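Side-chain contacts in aspartate aminotransferase (Thermotoga maritima, PDB 1O4S), which catalyses the pyridoxal-phosphate-dependent transfer of an amino group from L-aspartate to 2-oxoglutarate, giving oxaloacetate and L-glutamate, and works as a homodimer: residues N307-R312 with F327-K332; K314-K319 with D380-F385. One frame throughout, in Å; residues are numbered along the deposited sequence.

How the contacts relate
From the N terminus, helix 296-315 supplies 307-312 to contact 1, and its last turn begins 314-319 of contact 2. The chain then returns as strand 328-332 and closes contact 1 after 14 intervening residues. Contact 2 closes 60 residues after its first segment, when helix 372-386 arrives. The segments alternate along the chain, so the two loops cross and neither nests in the other. Together they join helix 296-315 to an outermost strand of the four-stranded sheet and to the C-terminal helix. The contacts also touch directly. Arg312 forms a salt bridge with Asp380, Phe331 packs on Val318, and Lys332 N probably hydrogen-bonds to Lys319 O.

Contact 1: residues N307-R312 with F327-K332; sequences NFVVER and FYLFFK
Val310 on helix 296-315 and Leu329 on strand 328-332 mark the closest backbone approach, their CA atoms 8.2 Å apart. No hydrogen bond crosses this gap. The side chains fill it with methyl groups, and one atom, Leu329 CD1, makes the closest contacts from the strand side. Val309 and Leu329 reach toward each other and meet tip to tip. Val309 CG1 is 4.0 Å from Leu329 CD1, and Val309 CG2 is 4.1 Å from the same atom, so both branches of this valine bear on it. Val310 arrives from another direction. Its side chain crosses that of Leu329 at about a right angle, and its CG2 comes to 3.9 Å from Leu329 CD1. Leu329 carries CG trans to its backbone N (chi1 -165°), which helps hold CD1 out to the two valines.

The strand alternates in the usual way. Leu329 turns to the helix, while Tyr328 touches Arg365 and Asn185, which probably bind L-aspartate, as in related enzymes. The hydroxyl of Tyr328 is hydrogen-bonded to that of Tyr216 in the cofactor pocket. Leu329 itself pairs through its backbone with Leu366 on the neighbouring strand 363-367. Phe308 and Arg312, further round the helix, touch helix 372-386 instead.

All three touching residues are buried and apolar. The contact therefore holds by shape and by exclusion of water, with no bond to fix its direction. It packs helix 296-315 on an outermost strand, within this chain, of the four-stranded mixed sheet, a strand whose Tyr328 and Phe330, on the other side, touch Arg365.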
# COMPACT_ATOMS: atom_id res chain seq x y z
N ASN B 307 -17.55 -28.13 -12.08
CA ASN B 307 -18.03 -29.39 -12.67
C ASN B 307 -18.71 -29.19 -14.01
O ASN B 307 -18.55 -29.99 -14.91
CB ASN B 307 -19.01 -30.11 -11.75
CG ASN B 307 -18.33 -30.72 -10.55
OD1 ASN B 307 -17.13 -31.00 -10.57
ND2 ASN B 307 -19.10 -30.93 -9.48
N PHE B 308 -19.49 -28.11 -14.13
CA PHE B 308 -20.22 -27.85 -15.37
C PHE B 308 -19.32 -27.44 -16.53
O PHE B 308 -19.55 -27.85 -17.66
CB PHE B 308 -21.26 -26.74 -15.15
CG PHE B 308 -21.91 -26.27 -16.44
CD1 PHE B 308 -22.85 -27.07 -17.08
CD2 PHE B 308 -21.53 -25.07 -17.03
CE1 PHE B 308 -23.41 -26.67 -18.29
CE2 PHE B 308 -22.10 -24.65 -18.22
CZ PHE B 308 -23.04 -25.46 -18.86
N VAL B 309 -18.33 -26.61 -16.26
CA VAL B 309 -17.45 -26.14 -17.31
C VAL B 309 -16.52 -27.28 -17.75
O VAL B 309 -16.22 -27.43 -18.93
CB VAL B 309 -16.64 -24.86 -16.92
CG1 VAL B 309 -15.77 -25.07 -15.66
CG2 VAL B 309 -15.72 -24.42 -18.08
N VAL B 310 -16.09 -28.08 -16.78
CA VAL B 310 -15.21 -29.22 -17.02
C VAL B 310 -15.94 -30.19 -17.94
O VAL B 310 -15.43 -30.50 -19.01
CB VAL B 310 -14.72 -29.88 -15.70
CG1 VAL B 310 -14.17 -31.28 -15.92
CG2 VAL B 310 -13.65 -28.99 -15.04
N GLU B 311 -17.13 -30.65 -17.55
CA GLU B 311 -17.89 -31.57 -18.39
C GLU B 311 -18.07 -31.00 -19.79
O GLU B 311 -17.85 -31.68 -20.78
CB GLU B 311 -19.27 -31.93 -17.80
CG GLU B 311 -20.13 -32.72 -18.81
CD GLU B 311 -21.28 -33.54 -18.21
OE1 GLU B 311 -21.93 -34.30 -18.98
OE2 GLU B 311 -21.55 -33.41 -16.98
N ARG B 312 -18.47 -29.75 -19.88
CA ARG B 312 -18.76 -29.13 -21.15
C ARG B 312 -17.55 -29.10 -22.11
O ARG B 312 -17.68 -29.44 -23.29
CB ARG B 312 -19.28 -27.73 -20.91
CG ARG B 312 -19.94 -27.13 -22.08
CD ARG B 312 -21.24 -27.80 -22.48
NE ARG B 312 -22.19 -26.74 -22.71
CZ ARG B 312 -22.27 -25.99 -23.81
NH1 ARG B 312 -21.51 -26.22 -24.88
NH2 ARG B 312 -23.17 -25.02 -23.85
N PHE B 327 -10.75 -20.48 -9.35
CA PHE B 327 -11.91 -20.43 -10.23
C PHE B 327 -11.54 -20.16 -11.66
O PHE B 327 -12.27 -19.50 -12.41
CB PHE B 327 -12.99 -19.48 -9.72
CG PHE B 327 -12.49 -18.14 -9.25
CD1 PHE B 327 -12.21 -17.13 -10.16
CD2 PHE B 327 -12.35 -17.88 -7.90
CE1 PHE B 327 -11.76 -15.88 -9.71
CE2 PHE B 327 -11.92 -16.64 -7.46
CZ PHE B 327 -11.62 -15.65 -8.36
N TYR B 328 -10.40 -20.76 -12.04
CA TYR B 328 -9.85 -20.71 -13.40
C TYR B 328 -9.75 -22.10 -14.06
O TYR B 328 -9.61 -23.16 -13.41
CB TYR B 328 -8.47 -20.08 -13.38
CG TYR B 328 -8.42 -18.86 -12.52
CD1 TYR B 328 -9.03 -17.69 -12.93
CD2 TYR B 328 -7.84 -18.91 -11.25
CE1 TYR B 328 -9.03 -16.58 -12.13
CE2 TYR B 328 -7.83 -17.80 -10.44
CZ TYR B 328 -8.44 -16.63 -10.89
OH TYR B 328 -8.42 -15.46 -10.14
N LEU B 329 -9.85 -22.06 -15.38
CA LEU B 329 -9.62 -23.21 -16.21
C LEU B 329 -8.67 -22.75 -17.33
O LEU B 329 -8.95 -21.78 -18.05
CB LEU B 329 -10.96 -23.74 -16.74
CG LEU B 329 -10.84 -25.15 -17.32
CD1 LEU B 329 -12.08 -25.99 -17.03
CD2 LEU B 329 -10.57 -25.09 -18.80
N PHE B 330 -7.53 -23.44 -17.45
CA PHE B 330 -6.48 -23.05 -18.38
C PHE B 330 -6.44 -24.06 -19.55
O PHE B 330 -5.84 -25.13 -19.43
CB PHE B 330 -5.16 -23.00 -17.62
CG PHE B 330 -4.11 -22.10 -18.24
CD1 PHE B 330 -2.85 -22.59 -18.54
CD2 PHE B 330 -4.37 -20.75 -18.46
CE1 PHE B 330 -1.89 -21.77 -19.08
CE2 PHE B 330 -3.43 -19.93 -18.99
CZ PHE B 330 -2.18 -20.42 -19.31
N PHE B 331 -7.09 -23.74 -20.66
CA PHE B 331 -7.18 -24.73 -21.74
C PHE B 331 -6.31 -24.44 -22.94
O PHE B 331 -5.80 -23.34 -23.09
CB PHE B 331 -8.64 -25.05 -22.11
CG PHE B 331 -9.42 -23.92 -22.78
CD1 PHE B 331 -10.21 -23.06 -22.01
CD2 PHE B 331 -9.46 -23.80 -24.16
CE1 PHE B 331 -10.99 -22.06 -22.63
CE2 PHE B 331 -10.22 -22.80 -24.79
CZ PHE B 331 -11.00 -21.93 -24.02
N LYS B 332 -6.12 -25.46 -23.77
CA LYS B 332 -5.20 -25.43 -24.90
C LYS B 332 -5.92 -24.94 -26.15
O LYS B 332 -7.03 -25.40 -26.47
CB LYS B 332 -4.62 -26.83 -25.10
CG LYS B 332 -3.45 -26.94 -26.09
CD LYS B 332 -2.07 -26.94 -25.43
CE LYS B 332 -0.95 -26.93 -26.49
NZ LYS B 332 -0.60 -25.54 -26.95

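Contact 2: residues K314-K319 with D380-F385; sequences KKMGVK and DRIEDF
Met316 holds CG trans to its carbonyl carbon (chi1 -65°), and Glu383 holds its own CG trans to the backbone N (chi1 -177°), which brings the two chains across each other at a slant. A bend at the last torsion of Met316 (chi3 45°) then turns the methyl group in against helix 372-386. Met316 CE lies 3.6 Å from Glu383 CA and 3.8 Å from Ile382 CG2. Behind it, Met316 SD is 3.9 Å from Glu383 CB. Met316 CG rests 3.8 Å from Glu383 CD, so successive atoms of the methionine touch the glutamate at CA, CB and CD as the chains cross. The strongest polar partner of that carboxylate, Arg312, lies outside the two segments and forms a salt bridge from NH1 to OE1. Just after Met316, Gly317 has positive phi and ends helix 296-315 in a Schellman motif.

With an alanine at Met316, the thioether and its methyl would be gone, which is likely to open a gap beside Ile382 and to uncover the Glu383 stem on this side. The contact pairs the C-terminal end of helix 296-315 with the last helix, 372-386. Its chemistry is divided: apolar packing holds the glutamate stem, and the charge is probably balanced mainly by Arg312.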
# COMPACT_ATOMS: atom_id res chain seq x y z
N LYS B 314 -14.62 -30.88 -21.98
CA LYS B 314 -14.31 -32.28 -22.32
C LYS B 314 -15.09 -32.74 -23.57
O LYS B 314 -14.51 -33.21 -24.55
CB LYS B 314 -14.68 -33.22 -21.15
CG LYS B 314 -13.65 -33.34 -20.03
CD LYS B 314 -13.80 -34.68 -19.22
CE LYS B 314 -13.23 -35.92 -19.99
NZ LYS B 314 -13.26 -37.22 -19.22
N LYS B 315 -16.41 -32.57 -23.49
CA LYS B 315 -17.37 -32.87 -24.56
C LYS B 315 -17.03 -32.19 -25.90
O LYS B 315 -17.18 -32.80 -26.95
CB LYS B 315 -18.77 -32.46 -24.05
CG LYS B 315 -19.94 -32.51 -25.03
CD LYS B 315 -21.27 -32.37 -24.23
CE LYS B 315 -22.41 -31.67 -25.00
NZ LYS B 315 -23.07 -30.61 -24.14
N MET B 316 -16.56 -30.95 -25.85
CA MET B 316 -16.15 -30.19 -27.04
C MET B 316 -14.76 -30.60 -27.60
O MET B 316 -14.29 -30.05 -28.60
CB MET B 316 -16.11 -28.69 -26.71
CG MET B 316 -17.44 -28.05 -26.35
SD MET B 316 -17.27 -26.39 -25.51
CE MET B 316 -16.03 -25.72 -26.61
N GLY B 317 -14.09 -31.54 -26.93
CA GLY B 317 -12.76 -31.97 -27.31
C GLY B 317 -11.67 -30.98 -26.94
O GLY B 317 -10.60 -30.97 -27.54
N VAL B 318 -11.92 -30.13 -25.95
CA VAL B 318 -10.93 -29.14 -25.51
C VAL B 318 -10.00 -29.81 -24.49
O VAL B 318 -10.43 -30.65 -23.68
CB VAL B 318 -11.61 -27.85 -24.98
CG1 VAL B 318 -10.64 -26.94 -24.22
CG2 VAL B 318 -12.28 -27.08 -26.14
N LYS B 319 -8.71 -29.45 -24.54
CA LYS B 319 -7.69 -30.06 -23.68
C LYS B 319 -7.28 -29.15 -22.53
O LYS B 319 -7.00 -27.98 -22.72
CB LYS B 319 -6.45 -30.42 -24.50
CG LYS B 319 -6.60 -31.66 -25.38
CD LYS B 319 -5.22 -32.06 -25.95
CE LYS B 319 -5.31 -33.18 -26.98
NZ LYS B 319 -3.98 -33.42 -27.61
N ASP B 380 -21.31 -22.28 -25.31
CA ASP B 380 -22.01 -22.38 -26.60
C ASP B 380 -21.25 -21.63 -27.68
O ASP B 380 -20.99 -22.17 -28.75
CB ASP B 380 -23.41 -21.75 -26.51
CG ASP B 380 -24.49 -22.72 -26.11
OD1 ASP B 380 -25.64 -22.27 -25.86
OD2 ASP B 380 -24.30 -23.95 -26.03
N ARG B 381 -20.96 -20.36 -27.40
CA ARG B 381 -20.32 -19.49 -28.39
C ARG B 381 -18.91 -19.97 -28.70
O ARG B 381 -18.48 -19.95 -29.85
CB ARG B 381 -20.24 -18.05 -27.90
CG ARG B 381 -21.58 -17.35 -27.71
CD ARG B 381 -21.38 -16.10 -26.90
NE ARG B 381 -22.60 -15.33 -26.68
CZ ARG B 381 -22.61 -14.06 -26.30
NH1 ARG B 381 -21.47 -13.38 -26.15
NH2 ARG B 381 -23.77 -13.45 -26.10
N ILE B 382 -18.21 -20.39 -27.65
CA ILE B 382 -16.88 -20.95 -27.78
C ILE B 382 -16.88 -22.19 -28.66
O ILE B 382 -15.98 -22.36 -29.44
CB ILE B 382 -16.24 -21.21 -26.38
CG1 ILE B 382 -15.91 -19.88 -25.70
CG2 ILE B 382 -14.95 -22.08 -26.50
CD1 ILE B 382 -15.43 -20.02 -24.29
N GLU B 383 -17.92 -23.03 -28.54
CA GLU B 383 -18.04 -24.30 -29.27
C GLU B 383 -18.28 -24.03 -30.77
O GLU B 383 -17.69 -24.68 -31.64
CB GLU B 383 -19.17 -25.16 -28.67
CG GLU B 383 -19.35 -26.55 -29.30
CD GLU B 383 -20.39 -27.43 -28.60
OE1 GLU B 383 -21.00 -27.03 -27.58
OE2 GLU B 383 -20.62 -28.57 -29.08
N ASP B 384 -19.13 -23.05 -31.03
CA ASP B 384 -19.35 -22.53 -32.39
C ASP B 384 -18.08 -21.96 -33.03
O ASP B 384 -17.83 -22.13 -34.23
CB ASP B 384 -20.44 -21.45 -32.36
CG ASP B 384 -21.85 -22.04 -32.28
OD1 ASP B 384 -22.00 -23.30 -32.18
OD2 ASP B 384 -22.88 -21.32 -32.34
N PHE B 385 -17.28 -21.27 -32.21
CA PHE B 385 -16.07 -20.62 -32.66
C PHE B 385 -15.01 -21.69 -32.98
O PHE B 385 -14.28 -21.59 -33.99
CB PHE B 385 -15.60 -19.66 -31.57
CG PHE B 385 -14.32 -18.96 -31.87
CD1 PHE B 385 -14.31 -17.83 -32.66
CD2 PHE B 385 -13.13 -19.42 -31.33
CE1 PHE B 385 -13.13 -17.16 -32.92
CE2 PHE B 385 -11.95 -18.76 -31.58
CZ PHE B 385 -11.95 -17.62 -32.39